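PDB 1MSA: mannose-specific lectin from Galanthus nivalis, which binds alpha-linked mannose, with high affinity for alpha-(1-3)-mannose oligomers, and shows antiviral activity that may contribute to plant defence. Local coordinates for residues L10-F15 / S49-L54; L54-D59 / G82-I87; G78-N83 / Y97-W102. All coordinates share one frame; numbering follows the deposited sequence.

Contact 1 (L10-F15 / S49-L54)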
loop_
_atom_site.group_PDB
_atom_site.type_symbol
_atom_site.label_atom_id
_atom_site.label_comp_id
_atom_site.label_asym_id
_atom_site.label_seq_id
_atom_site.Cartn_x
_atom_site.Cartn_y
_atom_site.Cartn_z
ATOM N N LEU A 10 -14.687 12.322 -2.869
ATOM C CA LEU A 10 -13.312 12.807 -2.963
ATOM C C LEU A 10 -13.392 14.342 -3.088
ATOM O O LEU A 10 -13.941 14.814 -4.086
ATOM C CB LEU A 10 -12.588 12.256 -4.175
ATOM C CG LEU A 10 -12.047 10.835 -4.133
ATOM C CD1 LEU A 10 -11.227 10.546 -5.389
ATOM C CD2 LEU A 10 -11.219 10.588 -2.885
ATOM N N SER A 11 -12.933 15.065 -2.083
ATOM C CA SER A 11 -12.967 16.529 -2.165
ATOM C C SER A 11 -11.887 17.008 -3.133
ATOM O O SER A 11 -11.049 16.212 -3.576
ATOM C CB SER A 11 -12.763 17.160 -0.799
ATOM O OG SER A 11 -13.814 16.807 0.082
ATOM N N THR A 12 -11.916 18.291 -3.463
ATOM C CA THR A 12 -10.913 18.848 -4.371
ATOM C C THR A 12 -9.513 18.586 -3.827
ATOM O O THR A 12 -9.270 18.731 -2.628
ATOM C CB THR A 12 -11.104 20.362 -4.554
ATOM O OG1 THR A 12 -12.068 20.831 -3.592
ATOM C CG2 THR A 12 -11.573 20.671 -5.958
ATOM N N GLY A 13 -8.619 18.146 -4.701
ATOM C CA GLY A 13 -7.251 17.844 -4.332
ATOM C C GLY A 13 -7.085 16.428 -3.806
ATOM O O GLY A 13 -5.957 15.989 -3.558
ATOM N N GLU A 14 -8.191 15.721 -3.595
ATOM C CA GLU A 14 -8.131 14.348 -3.091
ATOM C C GLU A 14 -8.089 13.397 -4.271
ATOM O O GLU A 14 -8.498 13.773 -5.380
ATOM C CB GLU A 14 -9.236 14.062 -2.093
ATOM C CG GLU A 14 -9.007 14.735 -0.745
ATOM C CD GLU A 14 -10.023 14.406 0.308
ATOM O OE1 GLU A 14 -11.132 13.931 -0.017
ATOM O OE2 GLU A 14 -9.731 14.628 1.514
ATOM N N PHE A 15 -7.501 12.216 -4.081
ATOM C CA PHE A 15 -7.333 11.304 -5.203
ATOM C C PHE A 15 -7.249 9.837 -4.839
ATOM O O PHE A 15 -7.095 9.444 -3.688
ATOM C CB PHE A 15 -5.967 11.676 -5.888
ATOM C CG PHE A 15 -4.853 11.705 -4.873
ATOM C CD1 PHE A 15 -4.185 10.546 -4.519
ATOM C CD2 PHE A 15 -4.506 12.891 -4.243
ATOM C CE1 PHE A 15 -3.195 10.561 -3.560
ATOM C CE2 PHE A 15 -3.514 12.917 -3.285
ATOM C CZ PHE A 15 -2.850 11.755 -2.949
ATOM N N SER A 49 -15.810 25.528 -12.925
ATOM C CA SER A 49 -16.120 25.922 -11.555
ATOM C C SER A 49 -14.852 25.803 -10.714
ATOM O O SER A 49 -13.750 25.701 -11.268
ATOM C CB SER A 49 -17.247 25.055 -11.005
ATOM O OG SER A 49 -17.783 25.579 -9.807
ATOM N N ARG A 50 -15.000 25.750 -9.404
ATOM C CA ARG A 50 -13.881 25.621 -8.486
ATOM C C ARG A 50 -14.299 24.785 -7.276
ATOM O O ARG A 50 -15.477 24.778 -6.914
ATOM C CB ARG A 50 -13.434 27.003 -7.988
ATOM C CG ARG A 50 -12.394 27.680 -8.862
ATOM C CD ARG A 50 -10.989 27.262 -8.470
ATOM N NE ARG A 50 -10.142 27.008 -9.626
ATOM C CZ ARG A 50 -8.837 26.769 -9.558
ATOM N NH1 ARG A 50 -8.202 26.755 -8.392
ATOM N NH2 ARG A 50 -8.157 26.530 -10.672
ATOM N N SER A 51 -13.352 24.078 -6.676
ATOM C CA SER A 51 -13.620 23.285 -5.490
ATOM C C SER A 51 -14.722 22.259 -5.661
ATOM O O SER A 51 -15.540 22.030 -4.760
ATOM C CB SER A 51 -13.924 24.221 -4.306
ATOM O OG SER A 51 -12.770 25.001 -4.017
ATOM N N CYS A 52 -14.695 21.554 -6.794
ATOM C CA CYS A 52 -15.665 20.506 -7.066
ATOM C C CYS A 52 -15.360 19.276 -6.203
ATOM O O CYS A 52 -14.279 19.173 -5.631
ATOM C CB CYS A 52 -15.608 20.087 -8.537
ATOM S SG CYS A 52 -16.416 21.227 -9.680
ATOM N N PHE A 53 -16.317 18.362 -6.137
ATOM C CA PHE A 53 -16.129 17.118 -5.403
ATOM C C PHE A 53 -16.601 15.940 -6.254
ATOM O O PHE A 53 -17.455 16.099 -7.127
ATOM C CB PHE A 53 -16.752 17.125 -4.038
ATOM C CG PHE A 53 -18.173 17.559 -3.914
ATOM C CD1 PHE A 53 -18.506 18.907 -3.875
ATOM C CD2 PHE A 53 -19.190 16.624 -3.773
ATOM C CE1 PHE A 53 -19.819 19.313 -3.735
ATOM C CE2 PHE A 53 -20.507 17.021 -3.622
ATOM C CZ PHE A 53 -20.820 18.368 -3.605
ATOM N N LEU A 54 -15.991 14.785 -6.039
ATOM C CA LEU A 54 -16.339 13.580 -6.781
ATOM C C LEU A 54 -17.115 12.628 -5.873
ATOM O O LEU A 54 -16.657 12.307 -4.777
ATOM C CB LEU A 54 -15.095 12.886 -7.332
ATOM C CG LEU A 54 -15.341 11.540 -8.025
ATOM C CD1 LEU A 54 -16.100 11.744 -9.326
ATOM C CD2 LEU A 54 -14.033 10.801 -8.261
HETATM O O HOH W 1 -14.186 19.996 -2.820
#
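L10 and L54 face each other as an antiparallel hydrogen-bonded pair, and this is the tight end of the contact. L10 N donates to L54 O at 2.7 Å, and L54 N returns a bond to L10 O at 2.8 Å. Their side chains lie side by side and point the same way, with L10 CD1 4.0 Å from L54 CD2. M25, L62 and V64 pack around L54. The F53 ring leads away from the pair to meet the ring of Y65. F53 CA makes a CA-H...O contact with L10 O, 3.4 Å from carbon to oxygen. In this bulb-type lectin, a beta-prism II fold, the pair adds the short edge strand 9-10 to strand 53-56. The chain then leaves the sheet in a type II turn from S11 to E14. S11 N donates to E14 OE1 from above the carboxylate plane. This bond and the backbone bond from E14 N to S11 O hold the turn.

The other end is looser and partly exposed. T12 sits against S51 and C52. Water 1 donates to C52 O at 2.9 Å and also lies close to T12 OG1, at a spacing too short to trust. The T12 side chain is modelled nearly eclipsed (chi1 10°), so its close approach to C52 O is doubtful too. Here S51 OG bonds to E27, and C52 forms the disulfide with C29.

Contact 2 (L54-D59 / G82-I87); sequences LSMQTD and GNYVCI. With MMA (methyl alpha-D-mannopyranoside), chain F; MMA (methyl alpha-D-mannopyranoside), chain N.
The segment carrying Q57 and D59 of a mannose site meets segment 82-87 through M56, T58, G82, Y84 and C86. Q57, D59, N61, V63 and Y65 form the QxDxNxVxY motif of bulb-type lectins, whose fold is a beta-prism II. A methyl mannoside occupies the site, with its O2 2.7 Å from D59 OD2. N61 and Y65 also bond to this sugar. D59 OD1 is held by the backbone N of N61, which fixes the carboxylate beside the ligand.

On the inner side, M56 runs its CG out opposite the backbone N (chi1 174°) and then bends at chi2 and chi3, which brings SD and CE to strand 84-88. The M56 and Y84 side chains cross at about a right angle. M56 CE reaches Y84 CB at 3.7 Å, and M56 SD lies 3.9 Å from C86 CB. Thus strands 53-56 and 84-88, which belong to different sheets, meet through side chains. Y84 OH bonds to Q80 O, and T58 OG1 to N81.

The backbone link is at the loop. T58 O accepts from G82 N at 2.7 Å, nearly straight at 165°. T58 O also sits at the edge of the Y84 ring, near its plane, 3.3 Å from Y84 CE1.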
loop_
_atom_site.group_PDB
_atom_site.type_symbol
_atom_site.label_atom_id
_atom_site.label_comp_id
_atom_site.label_asym_id
_atom_site.label_seq_id
_atom_site.Cartn_x
_atom_site.Cartn_y
_atom_site.Cartn_z
ATOM N N LEU A 54 -15.991 14.785 -6.039
ATOM C CA LEU A 54 -16.339 13.580 -6.781
ATOM C C LEU A 54 -17.115 12.628 -5.873
ATOM O O LEU A 54 -16.657 12.307 -4.777
ATOM C CB LEU A 54 -15.095 12.886 -7.332
ATOM C CG LEU A 54 -15.341 11.540 -8.025
ATOM C CD1 LEU A 54 -16.100 11.744 -9.326
ATOM C CD2 LEU A 54 -14.033 10.801 -8.261
ATOM N N SER A 55 -18.277 12.182 -6.337
ATOM C CA SER A 55 -19.110 11.312 -5.524
ATOM C C SER A 55 -19.443 9.981 -6.158
ATOM O O SER A 55 -19.976 9.918 -7.267
ATOM C CB SER A 55 -20.411 12.077 -5.191
ATOM O OG SER A 55 -21.145 11.381 -4.208
ATOM N N MET A 56 -19.101 8.897 -5.460
ATOM C CA MET A 56 -19.473 7.548 -5.929
ATOM C C MET A 56 -20.795 7.229 -5.207
ATOM O O MET A 56 -20.777 6.984 -4.000
ATOM C CB MET A 56 -18.416 6.525 -5.594
ATOM C CG MET A 56 -18.748 5.082 -5.901
ATOM S SD MET A 56 -18.853 4.703 -7.652
ATOM C CE MET A 56 -20.587 4.378 -7.862
ATOM N N GLN A 57 -21.907 7.339 -5.916
ATOM C CA GLN A 57 -23.213 7.162 -5.300
ATOM C C GLN A 57 -23.677 5.740 -5.140
ATOM O O GLN A 57 -23.185 4.797 -5.755
ATOM C CB GLN A 57 -24.259 8.004 -6.062
ATOM C CG GLN A 57 -23.854 9.478 -6.106
ATOM C CD GLN A 57 -24.817 10.354 -6.865
ATOM O OE1 GLN A 57 -25.639 9.888 -7.655
ATOM N NE2 GLN A 57 -24.722 11.664 -6.635
ATOM N N THR A 58 -24.715 5.569 -4.307
ATOM C CA THR A 58 -25.291 4.260 -4.033
ATOM C C THR A 58 -26.186 3.782 -5.163
ATOM O O THR A 58 -26.575 2.611 -5.215
ATOM C CB THR A 58 -26.060 4.245 -2.702
ATOM O OG1 THR A 58 -27.085 5.250 -2.720
ATOM C CG2 THR A 58 -25.116 4.541 -1.541
ATOM N N ASP A 59 -26.485 4.668 -6.112
ATOM C CA ASP A 59 -27.286 4.319 -7.274
ATOM C C ASP A 59 -26.389 3.917 -8.441
ATOM O O ASP A 59 -26.861 3.730 -9.558
ATOM C CB ASP A 59 -28.219 5.452 -7.673
ATOM C CG ASP A 59 -27.515 6.654 -8.257
ATOM O OD1 ASP A 59 -26.281 6.775 -8.105
ATOM O OD2 ASP A 59 -28.195 7.495 -8.886
ATOM N N GLY A 82 -27.553 0.208 -4.477
ATOM C CA GLY A 82 -26.819 -0.918 -3.915
ATOM C C GLY A 82 -25.428 -0.494 -3.467
ATOM O O GLY A 82 -25.193 0.664 -3.138
ATOM N N ASN A 83 -24.525 -1.466 -3.430
ATOM C CA ASN A 83 -23.142 -1.212 -3.031
ATOM C C ASN A 83 -22.245 -1.310 -4.261
ATOM O O ASN A 83 -22.256 -2.308 -4.973
ATOM C CB ASN A 83 -22.713 -2.190 -1.948
ATOM C CG ASN A 83 -23.544 -2.037 -0.681
ATOM O OD1 ASN A 83 -23.559 -0.964 -0.074
ATOM N ND2 ASN A 83 -24.248 -3.096 -0.314
ATOM N N TYR A 84 -21.555 -0.219 -4.566
ATOM C CA TYR A 84 -20.680 -0.142 -5.725
ATOM C C TYR A 84 -19.279 0.290 -5.294
ATOM O O TYR A 84 -19.093 0.778 -4.182
ATOM C CB TYR A 84 -21.199 0.892 -6.733
ATOM C CG TYR A 84 -22.534 0.567 -7.354
ATOM C CD1 TYR A 84 -23.720 0.928 -6.718
ATOM C CD2 TYR A 84 -22.623 -0.081 -8.577
ATOM C CE1 TYR A 84 -24.951 0.628 -7.269
ATOM C CE2 TYR A 84 -23.850 -0.372 -9.143
ATOM C CZ TYR A 84 -25.009 -0.019 -8.483
ATOM O OH TYR A 84 -26.232 -0.305 -9.050
ATOM N N VAL A 85 -18.303 0.091 -6.166
ATOM C CA VAL A 85 -16.939 0.501 -5.907
ATOM C C VAL A 85 -16.317 1.045 -7.208
ATOM O O VAL A 85 -16.523 0.491 -8.287
ATOM C CB VAL A 85 -16.007 -0.593 -5.379
ATOM C CG1 VAL A 85 -16.273 -0.950 -3.933
ATOM C CG2 VAL A 85 -16.039 -1.826 -6.270
ATOM N N CYS A 86 -15.603 2.144 -7.062
ATOM C CA CYS A 86 -14.874 2.719 -8.206
ATOM C C CYS A 86 -13.403 2.371 -7.943
ATOM O O CYS A 86 -12.892 2.736 -6.873
ATOM C CB CYS A 86 -15.083 4.216 -8.304
ATOM S SG CYS A 86 -14.169 4.978 -9.664
ATOM N N ILE A 87 -12.796 1.576 -8.806
ATOM C CA ILE A 87 -11.441 1.117 -8.569
ATOM C C ILE A 87 -10.392 1.602 -9.548
ATOM O O ILE A 87 -10.526 1.398 -10.756
ATOM C CB ILE A 87 -11.414 -0.443 -8.616
ATOM C CG1 ILE A 87 -12.377 -1.025 -7.588
ATOM C CG2 ILE A 87 -9.999 -0.944 -8.384
ATOM C CD1 ILE A 87 -12.554 -2.525 -7.696
HETATM C C1 MMA F . -28.585 10.852 -11.783
HETATM C C2 MMA F . -28.408 10.576 -10.281
HETATM C C3 MMA F . -28.232 11.895 -9.539
HETATM C C4 MMA F . -27.084 12.690 -10.142
HETATM C C5 MMA F . -27.305 12.879 -11.643
HETATM C C6 MMA F . -26.129 13.563 -12.325
HETATM C C7 MMA F . -30.332 11.525 -13.292
HETATM O O1 MMA F . -29.738 11.603 -11.971
HETATM O O2 MMA F . -27.290 9.730 -10.100
HETATM O O3 MMA F . -27.986 11.666 -8.164
HETATM O O4 MMA F . -27.003 13.962 -9.506
HETATM O O5 MMA F . -27.473 11.595 -12.284
HETATM O O6 MMA F . -26.300 13.579 -13.737
HETATM C C1 MMA N . -21.492 -3.959 4.019
HETATM C C2 MMA N . -20.309 -3.130 3.505
HETATM C C3 MMA N . -20.453 -2.889 2.001
HETATM C C4 MMA N . -20.589 -4.236 1.298
HETATM C C5 MMA N . -21.788 -4.988 1.876
HETATM C C6 MMA N . -21.976 -6.357 1.247
HETATM C C7 MMA N . -23.661 -3.390 4.894
HETATM O O1 MMA N . -22.673 -3.250 3.843
HETATM O O2 MMA N . -19.106 -3.852 3.745
HETATM O O3 MMA N . -19.312 -2.211 1.510
HETATM O O4 MMA N . -20.751 -4.049 -0.092
HETATM O O5 MMA N . -21.599 -5.194 3.293
HETATM O O6 MMA N . -23.086 -7.021 1.835
#

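Contact 3 (G78-N83 / Y97-W102). With MMA (methyl alpha-D-mannopyranoside), chain N; MMA (methyl alpha-D-mannopyranoside), chain E.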
loop_
_atom_site.group_PDB
_atom_site.type_symbol
_atom_site.label_atom_id
_atom_site.label_comp_id
_atom_site.label_asym_id
_atom_site.label_seq_id
_atom_site.Cartn_x
_atom_site.Cartn_y
_atom_site.Cartn_z
ATOM N N GLY A 78 -26.251 5.646 -13.389
ATOM C CA GLY A 78 -27.209 5.592 -12.275
ATOM C C GLY A 78 -28.195 4.454 -12.570
ATOM O O GLY A 78 -28.619 4.280 -13.712
ATOM N N GLY A 79 -28.491 3.661 -11.556
ATOM C CA GLY A 79 -29.403 2.536 -11.717
ATOM C C GLY A 79 -29.925 2.065 -10.361
ATOM O O GLY A 79 -30.388 2.853 -9.539
ATOM N N GLN A 80 -29.822 0.764 -10.145
ATOM C CA GLN A 80 -30.293 0.143 -8.914
ATOM C C GLN A 80 -29.483 0.580 -7.706
ATOM O O GLN A 80 -28.254 0.578 -7.743
ATOM C CB GLN A 80 -30.244 -1.373 -9.103
ATOM C CG GLN A 80 -30.151 -2.215 -7.854
ATOM C CD GLN A 80 -29.537 -3.579 -8.140
ATOM O OE1 GLN A 80 -28.879 -3.763 -9.168
ATOM N NE2 GLN A 80 -29.752 -4.524 -7.235
ATOM N N ASN A 81 -30.176 0.956 -6.634
ATOM C CA ASN A 81 -29.503 1.333 -5.395
ATOM C C ASN A 81 -28.835 0.085 -4.801
ATOM O O ASN A 81 -29.465 -0.967 -4.684
ATOM C CB ASN A 81 -30.463 1.943 -4.387
ATOM C CG ASN A 81 -30.183 3.404 -4.093
ATOM O OD1 ASN A 81 -29.657 3.745 -3.028
ATOM N ND2 ASN A 81 -30.526 4.283 -5.030
ATOM N N GLY A 82 -27.553 0.208 -4.477
ATOM C CA GLY A 82 -26.819 -0.918 -3.915
ATOM C C GLY A 82 -25.428 -0.494 -3.467
ATOM O O GLY A 82 -25.193 0.664 -3.138
ATOM N N ASN A 83 -24.525 -1.466 -3.430
ATOM C CA ASN A 83 -23.142 -1.212 -3.031
ATOM C C ASN A 83 -22.245 -1.310 -4.261
ATOM O O ASN A 83 -22.256 -2.308 -4.973
ATOM C CB ASN A 83 -22.713 -2.190 -1.948
ATOM C CG ASN A 83 -23.544 -2.037 -0.681
ATOM O OD1 ASN A 83 -23.559 -0.964 -0.074
ATOM N ND2 ASN A 83 -24.248 -3.096 -0.314
ATOM N N TYR A 97 -17.723 -1.233 -10.464
ATOM C CA TYR A 97 -18.286 -2.575 -10.373
ATOM C C TYR A 97 -19.471 -2.556 -9.391
ATOM O O TYR A 97 -19.430 -1.812 -8.412
ATOM C CB TYR A 97 -17.282 -3.601 -9.865
ATOM C CG TYR A 97 -16.095 -3.908 -10.729
ATOM C CD1 TYR A 97 -14.911 -3.191 -10.608
ATOM C CD2 TYR A 97 -16.130 -4.946 -11.656
ATOM C CE1 TYR A 97 -13.807 -3.482 -11.392
ATOM C CE2 TYR A 97 -15.033 -5.245 -12.446
ATOM C CZ TYR A 97 -13.873 -4.513 -12.300
ATOM O OH TYR A 97 -12.780 -4.807 -13.086
ATOM N N GLY A 98 -20.458 -3.399 -9.642
ATOM C CA GLY A 98 -21.613 -3.478 -8.750
ATOM C C GLY A 98 -22.767 -4.213 -9.425
ATOM O O GLY A 98 -22.779 -4.360 -10.648
ATOM N N THR A 99 -23.722 -4.663 -8.622
ATOM C CA THR A 99 -23.663 -4.474 -7.173
ATOM C C THR A 99 -22.891 -5.609 -6.515
ATOM O O THR A 99 -22.262 -6.404 -7.225
ATOM C CB THR A 99 -25.084 -4.386 -6.581
ATOM O OG1 THR A 99 -25.813 -5.581 -6.885
ATOM C CG2 THR A 99 -25.831 -3.201 -7.178
ATOM N N ASP A 100 -22.923 -5.692 -5.189
ATOM C CA ASP A 100 -22.212 -6.771 -4.490
ATOM C C ASP A 100 -22.980 -8.077 -4.663
ATOM O O ASP A 100 -24.204 -8.099 -4.487
ATOM C CB ASP A 100 -22.045 -6.436 -3.014
ATOM C CG ASP A 100 -23.386 -6.223 -2.325
ATOM O OD1 ASP A 100 -23.956 -5.120 -2.461
ATOM O OD2 ASP A 100 -23.875 -7.174 -1.684
ATOM N N ARG A 101 -22.288 -9.150 -5.026
ATOM C CA ARG A 101 -22.936 -10.427 -5.271
ATOM C C ARG A 101 -22.855 -11.384 -4.097
ATOM O O ARG A 101 -23.723 -12.243 -3.940
ATOM C CB ARG A 101 -22.316 -11.107 -6.509
ATOM C CG ARG A 101 -22.363 -10.256 -7.768
ATOM C CD ARG A 101 -23.754 -9.691 -7.992
ATOM N NE ARG A 101 -23.830 -8.733 -9.087
ATOM C CZ ARG A 101 -24.887 -7.943 -9.283
ATOM N NH1 ARG A 101 -25.917 -8.012 -8.445
ATOM N NH2 ARG A 101 -24.918 -7.100 -10.304
ATOM N N TRP A 102 -21.813 -11.250 -3.296
ATOM C CA TRP A 102 -21.567 -12.142 -2.164
ATOM C C TRP A 102 -20.672 -11.443 -1.148
ATOM O O TRP A 102 -19.913 -10.547 -1.520
ATOM C CB TRP A 102 -20.845 -13.393 -2.697
ATOM C CG TRP A 102 -20.376 -14.353 -1.655
ATOM C CD1 TRP A 102 -21.096 -15.381 -1.111
ATOM C CD2 TRP A 102 -19.086 -14.400 -1.033
ATOM N NE1 TRP A 102 -20.339 -16.048 -0.179
ATOM C CE2 TRP A 102 -19.100 -15.465 -0.112
ATOM C CE3 TRP A 102 -17.923 -13.630 -1.155
ATOM C CZ2 TRP A 102 -17.998 -15.788 0.680
ATOM C CZ3 TRP A 102 -16.828 -13.955 -0.373
ATOM C CH2 TRP A 102 -16.873 -15.028 0.530
HETATM C C1 MMA N . -21.492 -3.959 4.019
HETATM C C2 MMA N . -20.309 -3.130 3.505
HETATM C C3 MMA N . -20.453 -2.889 2.001
HETATM C C4 MMA N . -20.589 -4.236 1.298
HETATM C C5 MMA N . -21.788 -4.988 1.876
HETATM C C6 MMA N . -21.976 -6.357 1.247
HETATM C C7 MMA N . -23.661 -3.390 4.894
HETATM O O1 MMA N . -22.673 -3.250 3.843
HETATM O O2 MMA N . -19.106 -3.852 3.745
HETATM O O3 MMA N . -19.312 -2.211 1.510
HETATM O O4 MMA N . -20.751 -4.049 -0.092
HETATM O O5 MMA N . -21.599 -5.194 3.293
HETATM O O6 MMA N . -23.086 -7.021 1.835
HETATM C C1 MMA E . -10.736 -4.316 -18.972
HETATM C C2 MMA E . -10.045 -4.543 -17.625
HETATM C C3 MMA E . -11.019 -5.117 -16.608
HETATM C C4 MMA E . -12.250 -4.231 -16.499
HETATM C C5 MMA E . -12.875 -3.995 -17.870
HETATM C C6 MMA E . -13.973 -2.932 -17.799
HETATM C C7 MMA E . -11.565 -5.495 -20.902
HETATM O O1 MMA E . -11.037 -5.535 -19.559
HETATM O O2 MMA E . -9.532 -3.305 -17.155
HETATM O O3 MMA E . -10.403 -5.179 -15.326
HETATM O O4 MMA E . -13.197 -4.862 -15.644
HETATM O O5 MMA E . -11.919 -3.541 -18.830
HETATM O O6 MMA E . -14.308 -2.491 -19.105
HETATM O O HOH W 2 -28.408 -6.630 -8.459
#
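N83 and D100 meet side chain to side chain, with the amide and carboxylate planes turned 45° apart. N83 ND2 donates to D100 OD1 at 3.0 Å. The acceptor lies in the amide plane of N83, but the N-H comes to D100 OD1 from well above the carboxylate plane, 52° out of it. D100 points toward the loop, and with CG between its backbone N and carbonyl carbon (chi1 59°) OD1 lies by N83.

T99 fills the middle. T99 and Q80 cross at about a right angle, and T99 CG2 lies over a face of the Q80 amide, 3.7 Å from Q80 OE1. The same methyl lies over the backbone of G82, which has no side chain in the way. T99 CA also makes a CA-H contact with N83 O at 3.4 Å. The peptide between G98 and T99 is cis, at the break in strand 94-103.

R101 starts away from the loop, but its guanidinium end comes nearer, with T99 N above one face, offset toward its edge. Both are donors, so this is packing. Water 2 lies at the guanidinium edge, in plane. This water accepts from R101 NH1 at 2.8 Å and from Q80 NE2, linking Q80 of the loop to R101 of the strand. R101 NE bonds to G98 O of the third subunit, and the reciprocal bond is also made. Strand 94-103 continues the sheet into that subunit, the exchange of C-terminal strands known in this family.

Two sugars border the contact. Y97 OH accepts from O4 of one mannoside at 2.6 Å. The other is held by Q89, D91, N93 and Y97 of the third subunit, and its O4 is 3.3 Å from N83 CB. The N83-D100 bond therefore probably steadies a wall of the neighbour's site, where D100 OD2 lies 3.6 Å from both C6 and O6 of the sugar.

Overall arrangement
The three contacts follow one another along the chain. Contacts 1 and 2 share L54 on strand 53-56, with centres about 16 Å apart, so one strand links the sheet edge to the loop of a mannose site. Contacts 2 and 3 share G82 and N83, and their centres are about 8 Å apart. They also touch directly, D59 O lying 2.6 Å from G79 N in a probable hydrogen bond. Contacts 1 and 3 lie on opposite sides of the chain's centre, about 13 Å apart at their nearest atoms. Contact 2 holds part of one of the chain's own mannose sites at Q57 and D59. Contacts 2 and 3 both border the sugar bound by the third subunit.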